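Local coordinates for protein ATP-dependent protease (Xanthomonas campestris pv. campestris, PDB 7CAY) that resembles the N-terminal substrate-binding domain of Lon peptidase and probably recognises and binds protein substrates, at residues P19-G24 with G158-E163; G67-I72 with G89-R94; D152-V157 with D180-L185. One frame throughout, in Å; residues are numbered along the deposited sequence.

Interaction 1 (P19-G24 with G158-E163); sequences PGATIG and GWRLAE
Pro19 lays its ring over one face of the Trp159 indole, and its three side-chain carbons, CB, CG and CD, meet the indole in sequence. CB lies on the pyrrole side, where its nearest neighbour is Trp159 NE1 at 3.9 Å. CG comes next, 3.5 Å from Trp159 CE2 at the fusion of the two rings. CD goes furthest over the benzene half: it sits 3.5 Å from the centroid of the six-membered ring, only 10° off the ring normal. This is a CH-pi contact, and it illustrates how a proline next to a strand can lay its ring on an aromatic helix residue. The indole is presented by a first torsion that places Trp159 CG beside its own backbone N (chi1 -66°).

A polar grip complements the stack. Arg160 NH1 donates to Pro19 O at 2.6 Å, lying in the carbonyl plane on a lone pair, and the oxygen in turn lies close to the guanidinium plane. The arginine chain bends twice, at chi2 and chi3, on its way there. Its other terminal nitrogen, NH2, forms a salt bridge with Glu163 OE1 at 2.9 Å, so that one guanidinium ties the loop carbonyl to the next turn of its own helix. The same Glu163 OE1 approaches Ala21 CB to 3.4 Å, extending the contact along 19-24.

Trp159 NE1 is hydrogen-bonded to Asp116, while the Arg160 guanidinium makes a cation-pi contact with Trp156. Pro19 also touches Leu176 of helix 169-177 and Arg92 of strand 83-100. The contact thus lies at the seam of the Lon N-terminal fold, where the approach to strand 22-27 in the beta-rich part meets helix 154-164 of the helical part.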
ATOM      1  N   PRO A  19      -1.635  -3.901   0.970  1.00 57.51           N
ATOM      2  CA  PRO A  19      -3.100  -3.917   0.886  1.00 59.55           C
ATOM      3  C   PRO A  19      -3.725  -4.401   2.187  1.00 61.95           C
ATOM      4  O   PRO A  19      -3.245  -5.345   2.818  1.00 62.89           O
ATOM      5  CB  PRO A  19      -3.378  -4.885  -0.270  1.00 60.69           C
ATOM      6  CG  PRO A  19      -2.136  -4.841  -1.097  1.00 58.70           C
ATOM      7  CD  PRO A  19      -1.012  -4.669  -0.121  1.00 57.10           C
ATOM      8  N   GLY A  20      -4.804  -3.733   2.589  1.00 61.31           N
ATOM      9  CA  GLY A  20      -5.503  -4.087   3.809  1.00 63.13           C
ATOM     10  C   GLY A  20      -4.873  -3.500   5.056  1.00 62.65           C
ATOM     11  O   GLY A  20      -5.554  -3.295   6.066  1.00 63.74           O
ATOM     12  N   ALA A  21      -3.572  -3.224   4.999  1.00 62.67           N
ATOM     13  CA  ALA A  21      -2.879  -2.636   6.132  1.00 62.35           C
ATOM     14  C   ALA A  21      -3.279  -1.174   6.303  1.00 61.10           C
ATOM     15  O   ALA A  21      -3.796  -0.529   5.386  1.00 57.93           O
ATOM     16  CB  ALA A  21      -1.366  -2.752   5.958  1.00 61.12           C
ATOM     17  N   THR A  22      -3.029  -0.653   7.502  1.00 63.48           N
ATOM     18  CA  THR A  22      -3.438   0.693   7.871  1.00 63.27           C
ATOM     19  C   THR A  22      -2.239   1.514   8.321  1.00 62.62           C
ATOM     20  O   THR A  22      -1.305   0.996   8.942  1.00 61.50           O
ATOM     21  CB  THR A  22      -4.474   0.681   8.995  1.00 64.59           C
ATOM     22  OG1 THR A  22      -3.814   0.424  10.239  1.00 65.87           O
ATOM     23  CG2 THR A  22      -5.507  -0.398   8.751  1.00 65.83           C
ATOM     24  N   ILE A  23      -2.282   2.808   8.005  1.00 61.77           N
ATOM     25  CA  ILE A  23      -1.277   3.765   8.447  1.00 63.14           C
ATOM     26  C   ILE A  23      -1.963   5.084   8.766  1.00 63.88           C
ATOM     27  O   ILE A  23      -3.024   5.408   8.224  1.00 64.55           O
ATOM     28  CB  ILE A  23      -0.169   3.997   7.398  1.00 62.31           C
ATOM     29  CG1 ILE A  23      -0.784   4.475   6.082  1.00 62.24           C
ATOM     30  CG2 ILE A  23       0.674   2.745   7.207  1.00 63.15           C
ATOM     31  CD1 ILE A  23       0.213   4.660   4.977  1.00 60.80           C
ATOM     32  N   GLY A  24      -1.335   5.850   9.661  1.00 62.96           N
ATOM     33  CA  GLY A  24      -1.790   7.177   9.994  1.00 64.18           C
ATOM     34  C   GLY A  24      -0.838   8.203   9.414  1.00 64.36           C
ATOM     35  O   GLY A  24       0.354   8.204   9.727  1.00 65.03           O
ATOM     36  N   GLY A 158      -0.713 -13.718   3.020  1.00 70.41           N
ATOM     37  CA  GLY A 158       0.501 -13.135   2.471  1.00 68.18           C
ATOM     38  C   GLY A 158       0.673 -11.678   2.856  1.00 64.92           C
ATOM     39  O   GLY A 158       1.746 -11.263   3.302  1.00 64.37           O
ATOM     40  N   TRP A 159      -0.385 -10.879   2.689  1.00 66.37           N
ATOM     41  CA  TRP A 159      -0.312  -9.473   3.069  1.00 64.44           C
ATOM     42  C   TRP A 159      -0.166  -9.280   4.573  1.00 67.16           C
ATOM     43  O   TRP A 159       0.343  -8.241   5.002  1.00 66.23           O
ATOM     44  CB  TRP A 159      -1.551  -8.719   2.575  1.00 63.75           C
ATOM     45  CG  TRP A 159      -1.680  -8.609   1.072  1.00 63.10           C
ATOM     46  CD1 TRP A 159      -2.802  -8.845   0.329  1.00 64.66           C
ATOM     47  CD2 TRP A 159      -0.658  -8.225   0.139  1.00 60.97           C
ATOM     48  NE1 TRP A 159      -2.541  -8.639  -1.003  1.00 63.91           N
ATOM     49  CE2 TRP A 159      -1.234  -8.257  -1.148  1.00 61.40           C
ATOM     50  CE3 TRP A 159       0.689  -7.860   0.267  1.00 57.52           C
ATOM     51  CZ2 TRP A 159      -0.513  -7.936  -2.296  1.00 59.23           C
ATOM     52  CZ3 TRP A 159       1.400  -7.550  -0.874  1.00 56.04           C
ATOM     53  CH2 TRP A 159       0.800  -7.588  -2.139  1.00 56.86           C
ATOM     54  N   ARG A 160      -0.596 -10.248   5.383  1.00 64.24           N
ATOM     55  CA  ARG A 160      -0.552 -10.076   6.831  1.00 65.94           C
ATOM     56  C   ARG A 160       0.818 -10.432   7.397  1.00 64.25           C
ATOM     57  O   ARG A 160       1.365  -9.694   8.224  1.00 62.77           O
ATOM     58  CB  ARG A 160      -1.645 -10.914   7.497  1.00 70.31           C
ATOM     59  CG  ARG A 160      -3.053 -10.428   7.198  1.00 71.86           C
ATOM     60  CD  ARG A 160      -3.274  -9.008   7.692  1.00 71.47           C
ATOM     61  NE  ARG A 160      -3.919  -8.183   6.676  1.00 72.08           N
ATOM     62  CZ  ARG A 160      -3.272  -7.318   5.900  1.00 72.26           C
ATOM     63  NH1 ARG A 160      -3.936  -6.610   4.998  1.00 72.63           N
ATOM     64  NH2 ARG A 160      -1.964  -7.153   6.031  1.00 71.57           N
ATOM     65  N   LEU A 161       1.377 -11.571   6.976  1.00 66.11           N
ATOM     66  CA  LEU A 161       2.723 -11.934   7.411  1.00 66.48           C
ATOM     67  C   LEU A 161       3.741 -10.889   6.978  1.00 65.67           C
ATOM     68  O   LEU A 161       4.649 -10.538   7.743  1.00 66.09           O
ATOM     69  CB  LEU A 161       3.103 -13.309   6.861  1.00 67.30           C
ATOM     70  CG  LEU A 161       2.614 -14.529   7.638  1.00 69.01           C
ATOM     71  CD1 LEU A 161       3.180 -15.795   7.020  1.00 70.57           C
ATOM     72  CD2 LEU A 161       3.018 -14.413   9.096  1.00 69.44           C
ATOM     73  N   ALA A 162       3.600 -10.378   5.751  1.00 66.96           N
ATOM     74  CA  ALA A 162       4.486  -9.325   5.268  1.00 64.10           C
ATOM     75  C   ALA A 162       4.455  -8.103   6.173  1.00 62.97           C
ATOM     76  O   ALA A 162       5.482  -7.440   6.357  1.00 63.43           O
ATOM     77  CB  ALA A 162       4.099  -8.941   3.840  1.00 62.18           C
ATOM     78  N   GLU A 163       3.296  -7.795   6.751  1.00 62.73           N
ATOM     79  CA  GLU A 163       3.178  -6.640   7.632  1.00 62.51           C
ATOM     80  C   GLU A 163       3.809  -6.903   8.996  1.00 63.21           C
ATOM     81  O   GLU A 163       4.520  -6.044   9.527  1.00 62.37           O
ATOM     82  CB  GLU A 163       1.705  -6.260   7.785  1.00 64.63           C
ATOM     83  CG  GLU A 163       1.456  -4.972   8.545  1.00 66.21           C
ATOM     84  CD  GLU A 163      -0.020  -4.661   8.690  1.00 69.14           C
ATOM     85  OE1 GLU A 163      -0.840  -5.351   8.047  1.00 70.40           O
ATOM     86  OE2 GLU A 163      -0.359  -3.728   9.451  1.00 70.08           O
TER

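Interaction 2 (G67-I72 with G89-R94); sequences GTEVRI and GTRRFR
Glu69 and Arg91 lie next to each other on adjacent strands of an antiparallel beta hairpin, 66-74 and 83-100, at a beta bulge. The pairing Thr68 with Arg92 gives way to Val70 with Gly89, one residue out of step, and the bulge brings both Thr90 and Arg91 opposite Glu69. The backbone holds on through this shift: Glu69 N donates to Arg91 O, and Thr90 N to Glu69 O at 2.7 Å.

The two charged side chains run side by side and point the same way, with carboxylate and guanidinium planes 33° apart. Arg91 grips side-on, giving NE to Glu69 OE1 at 2.9 Å and NH2 to Glu69 OE2 at 2.8 Å. Both oxygens lie near the guanidinium plane, yet NE meets OE1 from above the carboxylate plane. Thr90 OG1 donates to the same OE1 from the opposite face, at 3.0 Å, so this oxygen is clasped between two donors. The threonine makes that bond with OG1 set between its backbone N and carbonyl carbon (chi1 61°). Ser45 OG, from outside the hairpin, is hydrogen-bonded to Glu69 OE2, and Arg91 also makes a cation-pi contact with Trp112. Such a cluster exemplifies how a bulge can gather polar groups about one acidic side chain.

Beyond Arg92, Phe93 and Gly67 form a hydrogen-bonded pair. Here the phenyl ring turns back over the partner strand rather than away from it, and Gly67 CA rests over its face, 3.8 Å from the centroid.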
ATOM      1  N   GLY A  67       2.466   0.860  -6.366  1.00 50.12           N
ATOM      2  CA  GLY A  67       1.904   1.585  -5.247  1.00 52.12           C
ATOM      3  C   GLY A  67       0.588   0.969  -4.815  1.00 54.75           C
ATOM      4  O   GLY A  67       0.112   0.000  -5.409  1.00 58.22           O
ATOM      5  N   THR A  68       0.003   1.555  -3.772  1.00 62.03           N
ATOM      6  CA  THR A  68      -1.222   1.033  -3.173  1.00 58.28           C
ATOM      7  C   THR A  68      -2.242   2.155  -3.046  1.00 57.31           C
ATOM      8  O   THR A  68      -1.957   3.189  -2.434  1.00 54.49           O
ATOM      9  CB  THR A  68      -0.945   0.412  -1.802  1.00 54.99           C
ATOM     10  OG1 THR A  68       0.076  -0.586  -1.920  1.00 53.62           O
ATOM     11  CG2 THR A  68      -2.196  -0.228  -1.256  1.00 55.06           C
ATOM     12  N   GLU A  69      -3.425   1.947  -3.619  1.00 57.14           N
ATOM     13  CA  GLU A  69      -4.511   2.901  -3.454  1.00 58.45           C
ATOM     14  C   GLU A  69      -5.001   2.893  -2.011  1.00 58.40           C
ATOM     15  O   GLU A  69      -5.047   1.846  -1.361  1.00 59.97           O
ATOM     16  CB  GLU A  69      -5.663   2.567  -4.402  1.00 60.53           C
ATOM     17  CG  GLU A  69      -6.767   3.613  -4.424  1.00 61.40           C
ATOM     18  CD  GLU A  69      -7.989   3.161  -5.196  1.00 64.25           C
ATOM     19  OE1 GLU A  69      -8.430   2.006  -5.001  1.00 65.79           O
ATOM     20  OE2 GLU A  69      -8.507   3.960  -6.006  1.00 65.15           O
ATOM     21  N   VAL A  70      -5.369   4.069  -1.509  1.00 58.08           N
ATOM     22  CA  VAL A  70      -5.797   4.217  -0.124  1.00 58.88           C
ATOM     23  C   VAL A  70      -7.281   4.541  -0.082  1.00 61.43           C
ATOM     24  O   VAL A  70      -7.840   5.156  -0.999  1.00 60.42           O
ATOM     25  CB  VAL A  70      -4.990   5.301   0.625  1.00 58.50           C
ATOM     26  CG1 VAL A  70      -3.501   5.021   0.534  1.00 57.53           C
ATOM     27  CG2 VAL A  70      -5.313   6.686   0.083  1.00 58.00           C
ATOM     28  N   ARG A  71      -7.923   4.102   0.995  1.00 61.31           N
ATOM     29  CA  ARG A  71      -9.243   4.571   1.385  1.00 64.26           C
ATOM     30  C   ARG A  71      -9.093   5.376   2.667  1.00 63.49           C
ATOM     31  O   ARG A  71      -8.473   4.906   3.628  1.00 62.84           O
ATOM     32  CB  ARG A  71     -10.218   3.410   1.599  1.00 68.28           C
ATOM     33  CG  ARG A  71     -11.594   3.865   2.058  1.00 71.75           C
ATOM     34  CD  ARG A  71     -12.545   2.708   2.312  1.00 76.50           C
ATOM     35  NE  ARG A  71     -12.142   1.891   3.454  1.00 79.47           N
ATOM     36  CZ  ARG A  71     -11.863   0.593   3.386  1.00 82.43           C
ATOM     37  NH1 ARG A  71     -11.952  -0.048   2.227  1.00 83.69           N
ATOM     38  NH2 ARG A  71     -11.506  -0.069   4.481  1.00 83.52           N
ATOM     39  N   ILE A  72      -9.642   6.590   2.676  1.00 64.01           N
ATOM     40  CA  ILE A  72      -9.524   7.469   3.838  1.00 66.18           C
ATOM     41  C   ILE A  72     -10.548   6.990   4.863  1.00 71.06           C
ATOM     42  O   ILE A  72     -11.748   7.235   4.720  1.00 72.61           O
ATOM     43  CB  ILE A  72      -9.731   8.941   3.473  1.00 66.59           C
ATOM     44  CG1 ILE A  72      -9.289   9.214   2.033  1.00 65.98           C
ATOM     45  CG2 ILE A  72      -8.955   9.834   4.425  1.00 65.72           C
ATOM     46  CD1 ILE A  72      -7.804   9.048   1.798  1.00 64.71           C
ATOM     47  N   GLY A  89      -4.850   0.270   2.881  1.00 58.55           N
ATOM     48  CA  GLY A  89      -4.477  -0.130   1.531  1.00 58.38           C
ATOM     49  C   GLY A  89      -5.581  -0.912   0.837  1.00 61.36           C
ATOM     50  O   GLY A  89      -6.060  -1.929   1.352  1.00 62.64           O
ATOM     51  N   THR A  90      -5.979  -0.438  -0.352  1.00 62.91           N
ATOM     52  CA  THR A  90      -7.009  -1.088  -1.144  1.00 62.91           C
ATOM     53  C   THR A  90      -6.329  -1.719  -2.354  1.00 61.98           C
ATOM     54  O   THR A  90      -5.631  -2.737  -2.201  1.00 62.52           O
ATOM     55  CB  THR A  90      -8.115  -0.094  -1.519  1.00 62.07           C
ATOM     56  OG1 THR A  90      -7.555   0.973  -2.296  1.00 60.79           O
ATOM     57  CG2 THR A  90      -8.751   0.486  -0.267  1.00 61.41           C
ATOM     58  N   ARG A  91      -6.469  -1.158  -3.551  1.00 60.88           N
ATOM     59  CA  ARG A  91      -5.964  -1.796  -4.759  1.00 60.89           C
ATOM     60  C   ARG A  91      -4.507  -1.437  -5.018  1.00 59.03           C
ATOM     61  O   ARG A  91      -4.032  -0.362  -4.641  1.00 59.12           O
ATOM     62  CB  ARG A  91      -6.805  -1.398  -5.971  1.00 62.22           C
ATOM     63  CG  ARG A  91      -8.246  -1.867  -5.925  1.00 64.53           C
ATOM     64  CD  ARG A  91      -9.016  -1.309  -7.107  1.00 66.07           C
ATOM     65  NE  ARG A  91      -9.012   0.151  -7.106  1.00 64.26           N
ATOM     66  CZ  ARG A  91      -9.478   0.900  -8.100  1.00 65.02           C
ATOM     67  NH1 ARG A  91      -9.982   0.329  -9.185  1.00 67.28           N
ATOM     68  NH2 ARG A  91      -9.437   2.223  -8.012  1.00 64.04           N
ATOM     69  N   ARG A  92      -3.802  -2.351  -5.678  1.00 62.28           N
ATOM     70  CA  ARG A  92      -2.438  -2.106  -6.122  1.00 60.11           C
ATOM     71  C   ARG A  92      -2.439  -1.606  -7.560  1.00 61.11           C
ATOM     72  O   ARG A  92      -3.299  -1.972  -8.365  1.00 63.43           O
ATOM     73  CB  ARG A  92      -1.592  -3.375  -6.019  1.00 58.99           C
ATOM     74  CG  ARG A  92      -1.384  -3.874  -4.606  1.00 57.10           C
ATOM     75  CD  ARG A  92      -0.731  -5.246  -4.600  1.00 57.04           C
ATOM     76  NE  ARG A  92      -1.452  -6.189  -5.450  1.00 57.73           N
ATOM     77  CZ  ARG A  92      -0.976  -6.695  -6.582  1.00 56.60           C
ATOM     78  NH1 ARG A  92       0.234  -6.366  -7.006  1.00 54.06           N
ATOM     79  NH2 ARG A  92      -1.710  -7.541  -7.288  1.00 59.26           N
ATOM     80  N   PHE A  93      -1.460  -0.761  -7.877  1.00 60.73           N
ATOM     81  CA  PHE A  93      -1.351  -0.202  -9.214  1.00 60.66           C
ATOM     82  C   PHE A  93       0.105  -0.190  -9.652  1.00 59.49           C
ATOM     83  O   PHE A  93       1.024  -0.328  -8.841  1.00 55.82           O
ATOM     84  CB  PHE A  93      -1.940   1.215  -9.292  1.00 59.83           C
ATOM     85  CG  PHE A  93      -1.355   2.176  -8.299  1.00 57.64           C
ATOM     86  CD1 PHE A  93      -0.165   2.835  -8.565  1.00 57.12           C
ATOM     87  CD2 PHE A  93      -2.008   2.443  -7.108  1.00 57.31           C
ATOM     88  CE1 PHE A  93       0.370   3.728  -7.656  1.00 55.22           C
ATOM     89  CE2 PHE A  93      -1.478   3.337  -6.195  1.00 55.65           C
ATOM     90  CZ  PHE A  93      -0.289   3.980  -6.471  1.00 54.55           C
ATOM     91  N   ARG A  94       0.298  -0.024 -10.959  1.00 58.56           N
ATOM     92  CA  ARG A  94       1.616   0.129 -11.559  1.00 59.71           C
ATOM     93  C   ARG A  94       1.733   1.533 -12.139  1.00 56.96           C
ATOM     94  O   ARG A  94       0.819   2.000 -12.826  1.00 57.96           O
ATOM     95  CB  ARG A  94       1.848  -0.913 -12.655  1.00 62.84           C
ATOM     96  CG  ARG A  94       1.403  -2.310 -12.282  1.00 65.50           C
ATOM     97  CD  ARG A  94       1.918  -3.342 -13.274  1.00 70.04           C
ATOM     98  NE  ARG A  94       1.374  -4.670 -13.007  1.00 73.44           N
ATOM     99  CZ  ARG A  94       0.362  -5.210 -13.676  1.00 77.60           C
ATOM    100  NH1 ARG A  94      -0.070  -6.424 -13.360  1.00 80.15           N
ATOM    101  NH2 ARG A  94      -0.214  -4.540 -14.667  1.00 79.20           N
TER

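Interaction 3 (D152-V157 with D180-L185); sequences DQAAWV and DPHRRL
Leu185 and Ala154 meet where two helices begin, and the first shell of the contact is mostly apolar, with no hydrogen bond passing between 152-157 and 180-185. Leu185 CD1 has three neighbours: it lies 3.8 Å from Ala154 CB, sits close to Ala154 O, and reaches Val157 CG1 at 4.0 Å. The leucine and valine side chains cross at about a right angle, one methyl meeting one methyl.

On the neighbouring flank Pro181 applies its CB to the backbone of Ala155, 3.7 Å from Ala155 N, while Ala155 CB lies equally near Pro181 CB and CG. Arg184 brings NH1 to Ala155 CB at the edge of its guanidinium. His182 adds its CD2, 3.9 Å from Ala154 CB. The small alanines thus let the backbones come near, and the alpha carbons of Ala155 and Pro181 are 4.7 Å apart.

A second shell sets these groups in place. Glu178 O accepts a hydrogen bond from Arg184 NE, and one face of the guanidinium lies against Pro181 CA. Asp180 caps the helix that starts at Pro181: its OD1 accepts from Arg183 N at 2.8 Å, where its negative charge would interact favourably with the helix dipole, and its OD2 takes a weak bond from His182 ND1. Beyond, Val157 also packs on Leu132 of helix 126-134, and His182 touches Asp119.

Two helix N-terminal ends pressed together through alanine, proline and leucine, with an aspartate N-cap on one of them, make a compact instance of helix-to-helix packing in the helical part of the Lon N-terminal fold.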
ATOM      1  N   ASP A 152      -7.646 -18.996   5.358  1.00 90.99           N
ATOM      2  CA  ASP A 152      -7.206 -19.894   4.301  1.00 92.18           C
ATOM      3  C   ASP A 152      -7.095 -19.207   2.945  1.00 90.26           C
ATOM      4  O   ASP A 152      -7.020 -19.900   1.926  1.00 92.18           O
ATOM      5  CB  ASP A 152      -8.158 -21.089   4.200  1.00 96.39           C
ATOM      6  N   GLN A 153      -7.096 -17.876   2.906  1.00 89.51           N
ATOM      7  CA  GLN A 153      -6.917 -17.133   1.665  1.00 84.93           C
ATOM      8  C   GLN A 153      -5.441 -16.782   1.511  1.00 78.58           C
ATOM      9  O   GLN A 153      -4.858 -16.140   2.391  1.00 76.38           O
ATOM     10  CB  GLN A 153      -7.782 -15.873   1.657  1.00 84.23           C
ATOM     11  N   ALA A 154      -4.844 -17.201   0.392  1.00 84.24           N
ATOM     12  CA  ALA A 154      -3.400 -17.066   0.219  1.00 78.95           C
ATOM     13  C   ALA A 154      -2.975 -15.604   0.157  1.00 73.08           C
ATOM     14  O   ALA A 154      -1.942 -15.226   0.720  1.00 70.10           O
ATOM     15  CB  ALA A 154      -2.948 -17.806  -1.039  1.00 79.13           C
ATOM     16  N   ALA A 155      -3.754 -14.767  -0.529  1.00 74.53           N
ATOM     17  CA  ALA A 155      -3.413 -13.353  -0.602  1.00 70.73           C
ATOM     18  C   ALA A 155      -3.547 -12.674   0.753  1.00 70.62           C
ATOM     19  O   ALA A 155      -2.790 -11.745   1.057  1.00 69.47           O
ATOM     20  CB  ALA A 155      -4.290 -12.650  -1.638  1.00 70.17           C
ATOM     21  N   TRP A 156      -4.487 -13.125   1.585  1.00 71.57           N
ATOM     22  CA  TRP A 156      -4.689 -12.482   2.879  1.00 71.43           C
ATOM     23  C   TRP A 156      -3.560 -12.824   3.845  1.00 70.36           C
ATOM     24  O   TRP A 156      -2.980 -11.932   4.475  1.00 68.41           O
ATOM     25  CB  TRP A 156      -6.043 -12.882   3.466  1.00 74.36           C
ATOM     26  CG  TRP A 156      -6.463 -11.982   4.584  1.00 73.95           C
ATOM     27  CD1 TRP A 156      -7.153 -10.810   4.476  1.00 72.73           C
ATOM     28  CD2 TRP A 156      -6.200 -12.167   5.979  1.00 74.74           C
ATOM     29  NE1 TRP A 156      -7.345 -10.258   5.719  1.00 72.63           N
ATOM     30  CE2 TRP A 156      -6.769 -11.072   6.659  1.00 73.89           C
ATOM     31  CE3 TRP A 156      -5.545 -13.154   6.720  1.00 76.15           C
ATOM     32  CZ2 TRP A 156      -6.700 -10.936   8.043  1.00 74.89           C
ATOM     33  CZ3 TRP A 156      -5.478 -13.020   8.094  1.00 76.82           C
ATOM     34  CH2 TRP A 156      -6.052 -11.919   8.741  1.00 76.37           C
ATOM     35  N   VAL A 157      -3.234 -14.113   3.978  1.00 72.47           N
ATOM     36  CA  VAL A 157      -2.129 -14.513   4.845  1.00 71.73           C
ATOM     37  C   VAL A 157      -0.816 -13.937   4.332  1.00 68.49           C
ATOM     38  O   VAL A 157       0.102 -13.664   5.116  1.00 66.92           O
ATOM     39  CB  VAL A 157      -2.075 -16.053   4.972  1.00 75.02           C
ATOM     40  CG1 VAL A 157      -1.978 -16.709   3.606  1.00 75.89           C
ATOM     41  CG2 VAL A 157      -0.913 -16.491   5.852  1.00 74.92           C
ATOM     42  N   ASP A 180       0.995 -12.407  -7.922  1.00 69.61           N
ATOM     43  CA  ASP A 180       0.434 -13.724  -7.666  1.00 70.90           C
ATOM     44  C   ASP A 180       0.529 -14.055  -6.182  1.00 67.92           C
ATOM     45  O   ASP A 180       1.623 -13.980  -5.604  1.00 66.31           O
ATOM     46  CB  ASP A 180       1.154 -14.803  -8.496  1.00 74.22           C
ATOM     47  CG  ASP A 180       0.786 -16.213  -8.066  1.00 78.53           C
ATOM     48  OD1 ASP A 180       1.711 -17.012  -7.799  1.00 79.68           O
ATOM     49  OD2 ASP A 180      -0.424 -16.517  -7.977  1.00 80.78           O
ATOM     50  N   PRO A 181      -0.583 -14.422  -5.534  1.00 71.95           N
ATOM     51  CA  PRO A 181      -0.533 -14.669  -4.083  1.00 69.83           C
ATOM     52  C   PRO A 181       0.372 -15.821  -3.686  1.00 69.22           C
ATOM     53  O   PRO A 181       1.014 -15.760  -2.630  1.00 68.52           O
ATOM     54  CB  PRO A 181      -1.999 -14.955  -3.727  1.00 72.50           C
ATOM     55  CG  PRO A 181      -2.791 -14.308  -4.820  1.00 73.15           C
ATOM     56  CD  PRO A 181      -1.960 -14.453  -6.057  1.00 73.51           C
ATOM     57  N   HIS A 182       0.446 -16.874  -4.500  1.00 72.83           N
ATOM     58  CA  HIS A 182       1.231 -18.042  -4.112  1.00 72.68           C
ATOM     59  C   HIS A 182       2.723 -17.806  -4.307  1.00 71.54           C
ATOM     60  O   HIS A 182       3.527 -18.166  -3.438  1.00 70.69           O
ATOM     61  CB  HIS A 182       0.766 -19.267  -4.897  1.00 74.75           C
ATOM     62  CG  HIS A 182      -0.717 -19.475  -4.859  1.00 74.79           C
ATOM     63  ND1 HIS A 182      -1.551 -19.069  -5.879  1.00 75.15           N
ATOM     64  CD2 HIS A 182      -1.515 -20.032  -3.919  1.00 75.82           C
ATOM     65  CE1 HIS A 182      -2.799 -19.375  -5.571  1.00 76.83           C
ATOM     66  NE2 HIS A 182      -2.805 -19.960  -4.388  1.00 77.55           N
ATOM     67  N   ARG A 183       3.118 -17.205  -5.433  1.00 71.21           N
ATOM     68  CA  ARG A 183       4.520 -16.836  -5.601  1.00 69.87           C
ATOM     69  C   ARG A 183       4.929 -15.765  -4.602  1.00 65.02           C
ATOM     70  O   ARG A 183       6.110 -15.662  -4.249  1.00 63.91           O
ATOM     71  CB  ARG A 183       4.783 -16.366  -7.033  1.00 70.76           C
ATOM     72  CG  ARG A 183       5.536 -17.388  -7.874  1.00 74.03           C
ATOM     73  CD  ARG A 183       5.848 -16.874  -9.273  1.00 75.41           C
ATOM     74  NE  ARG A 183       4.668 -16.845 -10.133  1.00 78.42           N
ATOM     75  CZ  ARG A 183       4.119 -15.735 -10.616  1.00 78.78           C
ATOM     76  NH1 ARG A 183       4.650 -14.553 -10.333  1.00 76.98           N
ATOM     77  NH2 ARG A 183       3.043 -15.808 -11.389  1.00 80.78           N
ATOM     78  N   ARG A 184       3.969 -14.964  -4.134  1.00 66.41           N
ATOM     79  CA  ARG A 184       4.240 -14.026  -3.051  1.00 63.98           C
ATOM     80  C   ARG A 184       4.623 -14.769  -1.778  1.00 65.23           C
ATOM     81  O   ARG A 184       5.613 -14.432  -1.119  1.00 63.04           O
ATOM     82  CB  ARG A 184       3.017 -13.140  -2.816  1.00 63.95           C
ATOM     83  CG  ARG A 184       3.289 -11.649  -2.892  1.00 62.69           C
ATOM     84  CD  ARG A 184       2.021 -10.862  -2.614  1.00 62.90           C
ATOM     85  NE  ARG A 184       1.161 -10.760  -3.790  1.00 63.69           N
ATOM     86  CZ  ARG A 184      -0.166 -10.838  -3.755  1.00 64.31           C
ATOM     87  NH1 ARG A 184      -0.788 -11.039  -2.599  1.00 64.39           N
ATOM     88  NH2 ARG A 184      -0.869 -10.726  -4.874  1.00 65.00           N
ATOM     89  N   LEU A 185       3.850 -15.798  -1.424  1.00 67.41           N
ATOM     90  CA  LEU A 185       4.158 -16.601  -0.246  1.00 69.10           C
ATOM     91  C   LEU A 185       5.414 -17.441  -0.428  1.00 69.54           C
ATOM     92  O   LEU A 185       6.046 -17.809   0.569  1.00 69.11           O
ATOM     93  CB  LEU A 185       2.969 -17.501   0.096  1.00 71.07           C
ATOM     94  CG  LEU A 185       1.749 -16.795   0.694  1.00 70.46           C
ATOM     95  CD1 LEU A 185       0.509 -17.667   0.580  1.00 72.90           C
ATOM     96  CD2 LEU A 185       2.009 -16.427   2.148  1.00 69.36           C
TER

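How the interactions relate
Interactions 1 and 2 share a sheet: strand 22-27 lies beside strand 83-100, and probable hydrogen bonds link Gly20 N to Gly89 O and Gly89 N to Ala21 O. Interactions 1 and 3 share helix 154-164, so interaction 1 stands between the beta-rich and helical parts. Interaction 2 is nearest the centre of the chain and mostly buried, though Arg91 and Arg71 are exposed; it relies on backbone bonds and a salt bridge. Interaction 3, also buried but farther out, is mainly apolar, with no hydrogen bond across it. Interaction 1, partly buried, mixes both chemistries. Their borders meet at Trp159, whose CZ2 packs on Arg92 CD and near Arg184 NH1.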